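Local coordinates for protein uronate isomerase (Bacillus halodurans C-125, PDB 3HKA) that probably interconverts uronates such as D-glucuronate and D-fructuronate in a zinc-dependent isomerisation, as an isomerase of the amidohydrolase superfamily, at residues H26-S31 and V141-P146; A167-D172 and V218-S223. All blocks are in the same frame, centred on the assembly; numbering follows the deposited sequence.

Contact 1: H26-S31 and V141-P146; sequences HTHLFS and VMTNDP. With ZN (zinc ion), chain F; FIX (D-fructuronic acid), chain D.
Thr-143 and Thr-27 lock the two loops together, each sending its hydroxyl to a backbone carbonyl of the opposite loop. OG1 of Thr-143, beside its own backbone N (chi1 -66°), donates to Thr-27 O at 2.7 Å, tilted from the carbonyl plane. Thr-27 OG1 reaches Val-141 O at 2.9 Å from above the carbonyl plane, while the backbone N of Thr-27 adds a weak bond to the same oxygen. The Thr-27 hydroxyl also accepts from Leu-29 N, closing an ST turn. In this tight centre Thr-143 OG1 also sits over one face of the His-28 ring, offset toward its rim. Looser packing is bridged by two ordered waters: on the His-26 side one accepts from His-26 ND1 at 2.7 Å and donates to Met-142 O and Thr-143 OG1; the other links Thr-143 N to Leu-29 O. Farther out, Met-142 SD packs against the backbone of Phe-30 and Ser-31 and meets the Phe-30 ring obliquely, a Met-aromatic contact. With ND1 of His-26 engaged by water, NE2 is left to bind zinc at 2.1 Å, as does His-28 NE2; Asp-355 and two oxygens of D-fructuronate complete the metal's coordination. This is the HxH metal motif following the first barrel strand in the amidohydrolase superfamily.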
loop_
_atom_site.group_PDB
_atom_site.type_symbol
_atom_site.label_atom_id
_atom_site.label_comp_id
_atom_site.label_asym_id
_atom_site.label_seq_id
_atom_site.Cartn_x
_atom_site.Cartn_y
_atom_site.Cartn_z
ATOM N N HIS A 26 4.547 19.524 15.584
ATOM C CA HIS A 26 3.104 19.389 15.782
ATOM C C HIS A 26 2.757 18.522 16.985
ATOM O O HIS A 26 2.979 17.310 16.981
ATOM C CB HIS A 26 2.362 18.827 14.566
ATOM C CG HIS A 26 0.903 18.614 14.829
ATOM N ND1 HIS A 26 0.071 19.632 15.248
ATOM C CD2 HIS A 26 0.147 17.490 14.829
ATOM C CE1 HIS A 26 -1.132 19.143 15.499
ATOM N NE2 HIS A 26 -1.112 17.846 15.253
ATOM N N THR A 27 2.210 19.155 18.016
ATOM C CA THR A 27 1.807 18.443 19.221
ATOM C C THR A 27 0.560 19.118 19.751
ATOM O O THR A 27 0.114 20.141 19.225
ATOM C CB THR A 27 2.860 18.531 20.351
ATOM O OG1 THR A 27 2.741 19.802 21.011
ATOM C CG2 THR A 27 4.267 18.375 19.791
ATOM N N HIS A 28 0.008 18.532 20.802
ATOM C CA HIS A 28 -1.164 19.069 21.458
ATOM C C HIS A 28 -0.773 19.331 22.910
ATOM O O HIS A 28 -1.543 19.087 23.837
ATOM C CB HIS A 28 -2.315 18.073 21.356
ATOM C CG HIS A 28 -2.862 17.947 19.967
ATOM N ND1 HIS A 28 -3.816 18.803 19.464
ATOM C CD2 HIS A 28 -2.532 17.114 18.951
ATOM C CE1 HIS A 28 -4.052 18.505 18.199
ATOM N NE2 HIS A 28 -3.285 17.484 17.864
ATOM N N LEU A 29 0.455 19.814 23.084
ATOM C CA LEU A 29 0.980 20.151 24.402
ATOM C C LEU A 29 0.952 21.670 24.515
ATOM O O LEU A 29 0.864 22.368 23.505
ATOM C CB LEU A 29 2.423 19.662 24.553
ATOM C CG LEU A 29 2.689 18.169 24.368
ATOM C CD1 LEU A 29 4.178 17.898 24.557
ATOM C CD2 LEU A 29 1.862 17.368 25.364
ATOM N N PHE A 30 1.025 22.181 25.739
ATOM C CA PHE A 30 1.009 23.622 25.968
ATOM C C PHE A 30 2.089 23.999 26.967
ATOM O O PHE A 30 2.524 23.167 27.761
ATOM C CB PHE A 30 -0.343 24.058 26.530
ATOM C CG PHE A 30 -1.489 23.848 25.592
ATOM C CD1 PHE A 30 -1.851 24.837 24.681
ATOM C CD2 PHE A 30 -2.215 22.663 25.620
ATOM C CE1 PHE A 30 -2.922 24.648 23.812
ATOM C CE2 PHE A 30 -3.289 22.464 24.750
ATOM C CZ PHE A 30 -3.642 23.462 23.846
ATOM N N SER A 31 2.519 25.254 26.928
ATOM C CA SER A 31 3.534 25.726 27.857
ATOM C C SER A 31 2.950 25.568 29.264
ATOM O O SER A 31 1.775 25.841 29.486
ATOM C CB SER A 31 3.860 27.193 27.582
ATOM O OG SER A 31 5.029 27.595 28.277
ATOM N N VAL A 141 6.085 22.544 19.176
ATOM C CA VAL A 141 5.122 23.395 18.495
ATOM C C VAL A 141 3.744 22.973 18.995
ATOM O O VAL A 141 3.384 21.796 18.937
ATOM C CB VAL A 141 5.183 23.232 16.952
ATOM C CG1 VAL A 141 4.095 24.063 16.303
ATOM C CG2 VAL A 141 6.550 23.665 16.430
ATOM N N MET A 142 2.985 23.938 19.503
ATOM C CA MET A 142 1.652 23.672 20.034
ATOM C C MET A 142 0.571 23.802 18.964
ATOM O O MET A 142 0.830 24.193 17.829
ATOM C CB MET A 142 1.314 24.672 21.156
ATOM C CG MET A 142 2.394 24.886 22.209
ATOM S SD MET A 142 1.871 26.112 23.449
ATOM C CE MET A 142 2.243 27.622 22.597
ATOM N N THR A 143 -0.649 23.456 19.356
ATOM C CA THR A 143 -1.814 23.593 18.500
ATOM C C THR A 143 -2.650 24.595 19.283
ATOM O O THR A 143 -3.274 24.250 20.289
ATOM C CB THR A 143 -2.590 22.278 18.361
ATOM O OG1 THR A 143 -1.781 21.314 17.672
ATOM C CG2 THR A 143 -3.883 22.510 17.584
ATOM N N ASN A 144 -2.637 25.842 18.834
ATOM C CA ASN A 144 -3.367 26.893 19.520
ATOM C C ASN A 144 -4.639 27.293 18.785
ATOM O O ASN A 144 -4.597 27.921 17.725
ATOM C CB ASN A 144 -2.434 28.082 19.722
ATOM C CG ASN A 144 -1.131 27.671 20.383
ATOM O OD1 ASN A 144 -0.099 27.531 19.724
ATOM N ND2 ASN A 144 -1.182 27.440 21.691
ATOM N N ASP A 145 -5.769 26.909 19.375
ATOM C CA ASP A 145 -7.093 27.166 18.824
ATOM C C ASP A 145 -7.787 28.292 19.596
ATOM O O ASP A 145 -8.210 28.102 20.739
ATOM C CB ASP A 145 -7.915 25.879 18.917
ATOM C CG ASP A 145 -9.298 26.015 18.310
ATOM O OD1 ASP A 145 -9.704 27.143 17.947
ATOM O OD2 ASP A 145 -9.985 24.977 18.206
ATOM N N PRO A 146 -7.929 29.472 18.974
ATOM C CA PRO A 146 -8.576 30.613 19.632
ATOM C C PRO A 146 -10.062 30.428 19.953
ATOM O O PRO A 146 -10.624 31.166 20.770
ATOM C CB PRO A 146 -8.323 31.758 18.655
ATOM C CG PRO A 146 -8.340 31.071 17.331
ATOM C CD PRO A 146 -7.519 29.823 17.602
HETATM ZN ZN ZN F . -2.663 16.620 16.015
HETATM O O1A FIX D . -4.217 17.730 15.133
HETATM C C1 FIX D . -5.217 17.026 14.849
HETATM O O1B FIX D . -6.281 17.441 14.356
HETATM C C2 FIX D . -5.124 15.513 15.132
HETATM O O2 FIX D . -3.745 15.133 15.215
HETATM C C3 FIX D . -5.879 15.165 16.439
HETATM O O3 FIX D . -7.250 15.597 16.309
HETATM C C4 FIX D . -5.929 13.657 16.830
HETATM O O4 FIX D . -6.909 13.439 17.862
HETATM C C5 FIX D . -4.562 13.112 17.333
HETATM O O5 FIX D . -3.798 13.822 17.997
HETATM C C6 FIX D . -4.151 11.682 17.011
HETATM O O6 FIX D . -2.736 11.525 17.044
HETATM O O HOH W 1 0.597 22.283 15.688
HETATM O O HOH W 2 -1.438 22.227 21.945
#

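Contact 2: A167-D172 and V218-S223; sequences AALRLD and VYMAVS. With FIX (D-fructuronic acid), chain D.
CG of Arg-170 stands anti to the backbone N (chi1 -172°), and a bend at chi2 (58°) turns the guanidinium along the strand toward Asp-172 and Ser-223. Asp-172 has its CG beside its own N, placing the carboxylate between the two. Arg-170 grips it side-on: Arg-170 NE donates to Asp-172 OD1 at 2.6 Å and Arg-170 NH2 to Asp-172 OD2 at 3.2 Å, both acceptors lying close to the guanidinium plane but met from above the carboxylate plane. Ser-223 N binds Asp-172 OD1 at 3.1 Å from the opposite face to Arg-170 NE, and Ser-223 OG donates to Asp-172 OD2 at 2.5 Å on its syn side. Each carboxylate oxygen thus takes two donors, which fixes its rotation. With an alanine in place of Asp-172, the guanidinium is likely to lose its protein countercharge and its hold at NE, and the Ser-223 hydroxyl its acceptor.

Behind this polar end, the segments pair as parallel strands. Ala-221 N donates to Leu-169 O, and Leu-171 N to Ala-221 O, each at 2.9 Å. On one face of the sheet Leu-169 and Met-220 lie side by side, CD2 against CG, beneath helices 198-215 and 235-250. Near the start of the segments, Ala-168 CB sits over one face of the Tyr-219 ring in a CH-pi contact, while the hydroxyl of that tyrosine is hydrogen-bonded to Met-25 O.

The other edge of the guanidinium faces the ligand: Arg-170 NH2 reaches FIX O1B (D-fructuronate) at 2.6 Å and Arg-170 NH1 reaches FIX O1A at 3.1 Å, both nearly straight. Asp-172 is therefore a second-shell residue that orients the arginine, and the guanidinium, probably partly balanced by Asp-172, is likely to offset the charge of the substrate carboxylate.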
loop_
_atom_site.group_PDB
_atom_site.type_symbol
_atom_site.label_atom_id
_atom_site.label_comp_id
_atom_site.label_asym_id
_atom_site.label_seq_id
_atom_site.Cartn_x
_atom_site.Cartn_y
_atom_site.Cartn_z
ATOM N N ALA A 167 3.850 28.802 19.078
ATOM C CA ALA A 167 2.444 28.815 18.718
ATOM C C ALA A 167 2.205 28.483 17.249
ATOM O O ALA A 167 3.037 28.761 16.385
ATOM C CB ALA A 167 1.846 30.175 19.046
ATOM N N ALA A 168 1.059 27.867 16.992
ATOM C CA ALA A 168 0.630 27.517 15.646
ATOM C C ALA A 168 -0.859 27.816 15.669
ATOM O O ALA A 168 -1.604 27.207 16.437
ATOM C CB ALA A 168 0.876 26.035 15.362
ATOM N N LEU A 169 -1.285 28.766 14.843
ATOM C CA LEU A 169 -2.688 29.169 14.787
ATOM C C LEU A 169 -3.611 28.137 14.120
ATOM O O LEU A 169 -3.691 28.064 12.896
ATOM C CB LEU A 169 -2.790 30.519 14.067
ATOM C CG LEU A 169 -4.174 31.130 13.844
ATOM C CD1 LEU A 169 -4.925 31.222 15.163
ATOM C CD2 LEU A 169 -4.017 32.508 13.218
ATOM N N ARG A 170 -4.302 27.344 14.938
ATOM C CA ARG A 170 -5.223 26.312 14.450
ATOM C C ARG A 170 -6.568 26.965 14.118
ATOM O O ARG A 170 -7.131 27.685 14.947
ATOM C CB ARG A 170 -5.395 25.231 15.518
ATOM C CG ARG A 170 -6.168 24.011 15.067
ATOM C CD ARG A 170 -5.520 23.330 13.857
ATOM N NE ARG A 170 -6.259 22.117 13.534
ATOM C CZ ARG A 170 -5.885 20.894 13.885
ATOM N NH1 ARG A 170 -4.760 20.704 14.556
ATOM N NH2 ARG A 170 -6.673 19.865 13.615
ATOM N N LEU A 171 -7.092 26.691 12.920
ATOM C CA LEU A 171 -8.328 27.326 12.464
ATOM C C LEU A 171 -9.503 26.452 12.012
ATOM O O LEU A 171 -10.388 26.937 11.307
ATOM C CB LEU A 171 -7.979 28.291 11.324
ATOM C CG LEU A 171 -6.940 29.372 11.652
ATOM C CD1 LEU A 171 -6.398 30.005 10.369
ATOM C CD2 LEU A 171 -7.582 30.429 12.547
ATOM N N ASP A 172 -9.533 25.188 12.411
ATOM C CA ASP A 172 -10.626 24.303 11.998
ATOM C C ASP A 172 -12.028 24.912 12.124
ATOM O O ASP A 172 -12.834 24.833 11.194
ATOM C CB ASP A 172 -10.565 22.992 12.789
ATOM C CG ASP A 172 -9.368 22.143 12.408
ATOM O OD1 ASP A 172 -8.322 22.728 12.057
ATOM O OD2 ASP A 172 -9.469 20.895 12.473
ATOM N N VAL A 218 4.276 29.916 14.146
ATOM C CA VAL A 218 5.242 29.475 13.153
ATOM C C VAL A 218 4.490 29.098 11.869
ATOM O O VAL A 218 5.075 29.031 10.786
ATOM C CB VAL A 218 6.071 28.285 13.679
ATOM C CG1 VAL A 218 6.993 28.770 14.789
ATOM C CG2 VAL A 218 5.160 27.186 14.209
ATOM N N TYR A 219 3.187 28.859 12.000
ATOM C CA TYR A 219 2.337 28.531 10.859
ATOM C C TYR A 219 0.867 28.485 11.257
ATOM O O TYR A 219 0.539 28.416 12.443
ATOM C CB TYR A 219 2.761 27.188 10.212
ATOM C CG TYR A 219 2.611 25.930 11.059
ATOM C CD1 TYR A 219 1.349 25.421 11.387
ATOM C CD2 TYR A 219 3.733 25.226 11.501
ATOM C CE1 TYR A 219 1.213 24.243 12.131
ATOM C CE2 TYR A 219 3.606 24.049 12.244
ATOM C CZ TYR A 219 2.344 23.563 12.555
ATOM O OH TYR A 219 2.222 22.401 13.293
ATOM N N MET A 220 -0.013 28.578 10.266
ATOM C CA MET A 220 -1.448 28.479 10.497
ATOM C C MET A 220 -1.791 27.060 10.063
ATOM O O MET A 220 -1.187 26.539 9.124
ATOM C CB MET A 220 -2.208 29.506 9.658
ATOM C CG MET A 220 -2.041 30.937 10.158
ATOM S SD MET A 220 -3.045 32.135 9.269
ATOM C CE MET A 220 -1.958 32.519 7.861
ATOM N N ALA A 221 -2.747 26.424 10.733
ATOM C CA ALA A 221 -3.081 25.046 10.399
ATOM C C ALA A 221 -4.566 24.704 10.392
ATOM O O ALA A 221 -5.395 25.417 10.969
ATOM C CB ALA A 221 -2.351 24.112 11.351
ATOM N N VAL A 222 -4.887 23.592 9.736
ATOM C CA VAL A 222 -6.259 23.110 9.653
ATOM C C VAL A 222 -6.247 21.625 9.300
ATOM O O VAL A 222 -5.379 21.172 8.549
ATOM C CB VAL A 222 -7.065 23.878 8.569
ATOM C CG1 VAL A 222 -6.562 23.510 7.174
ATOM C CG2 VAL A 222 -8.553 23.560 8.696
ATOM N N SER A 223 -7.173 20.860 9.871
ATOM C CA SER A 223 -7.270 19.442 9.540
ATOM C C SER A 223 -8.461 19.418 8.595
ATOM O O SER A 223 -9.440 20.133 8.806
ATOM C CB SER A 223 -7.507 18.572 10.787
ATOM O OG SER A 223 -8.791 18.751 11.345
HETATM O O1A FIX D . -4.217 17.730 15.133
HETATM C C1 FIX D . -5.217 17.026 14.849
HETATM O O1B FIX D . -6.281 17.441 14.356
HETATM C C2 FIX D . -5.124 15.513 15.132
HETATM O O2 FIX D . -3.745 15.133 15.215
HETATM C C3 FIX D . -5.879 15.165 16.439
HETATM O O3 FIX D . -7.250 15.597 16.309
HETATM C C4 FIX D . -5.929 13.657 16.830
HETATM O O4 FIX D . -6.909 13.439 17.862
HETATM C C5 FIX D . -4.562 13.112 17.333
HETATM O O5 FIX D . -3.798 13.822 17.997
HETATM C C6 FIX D . -4.151 11.682 17.011
HETATM O O6 FIX D . -2.736 11.525 17.044
#

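In the fold
Contact 1 and contact 2, whose centres lie 9 Å apart, build adjoining walls of one pocket. They meet through the backbone of Asn-144: Asn-144 N lies 2.9 Å from Ala-168 O and Asn-144 O 2.9 Å from Arg-170 N, both probable hydrogen bonds that tie the loop after strand 137-141 to the segment that runs into strand 169-170. D-fructuronate joins them chemically, since its O1A is a zinc ligand on the side of residues 26-31 and an acceptor for Arg-170 in contact 2. That arginine also packs on His-26 and Thr-143, and its side chain comes within about 5 Å of the zinc. Tyr-50, His-49, Trp-325 and Arg-357 add further hydrogen bonds to the ligand.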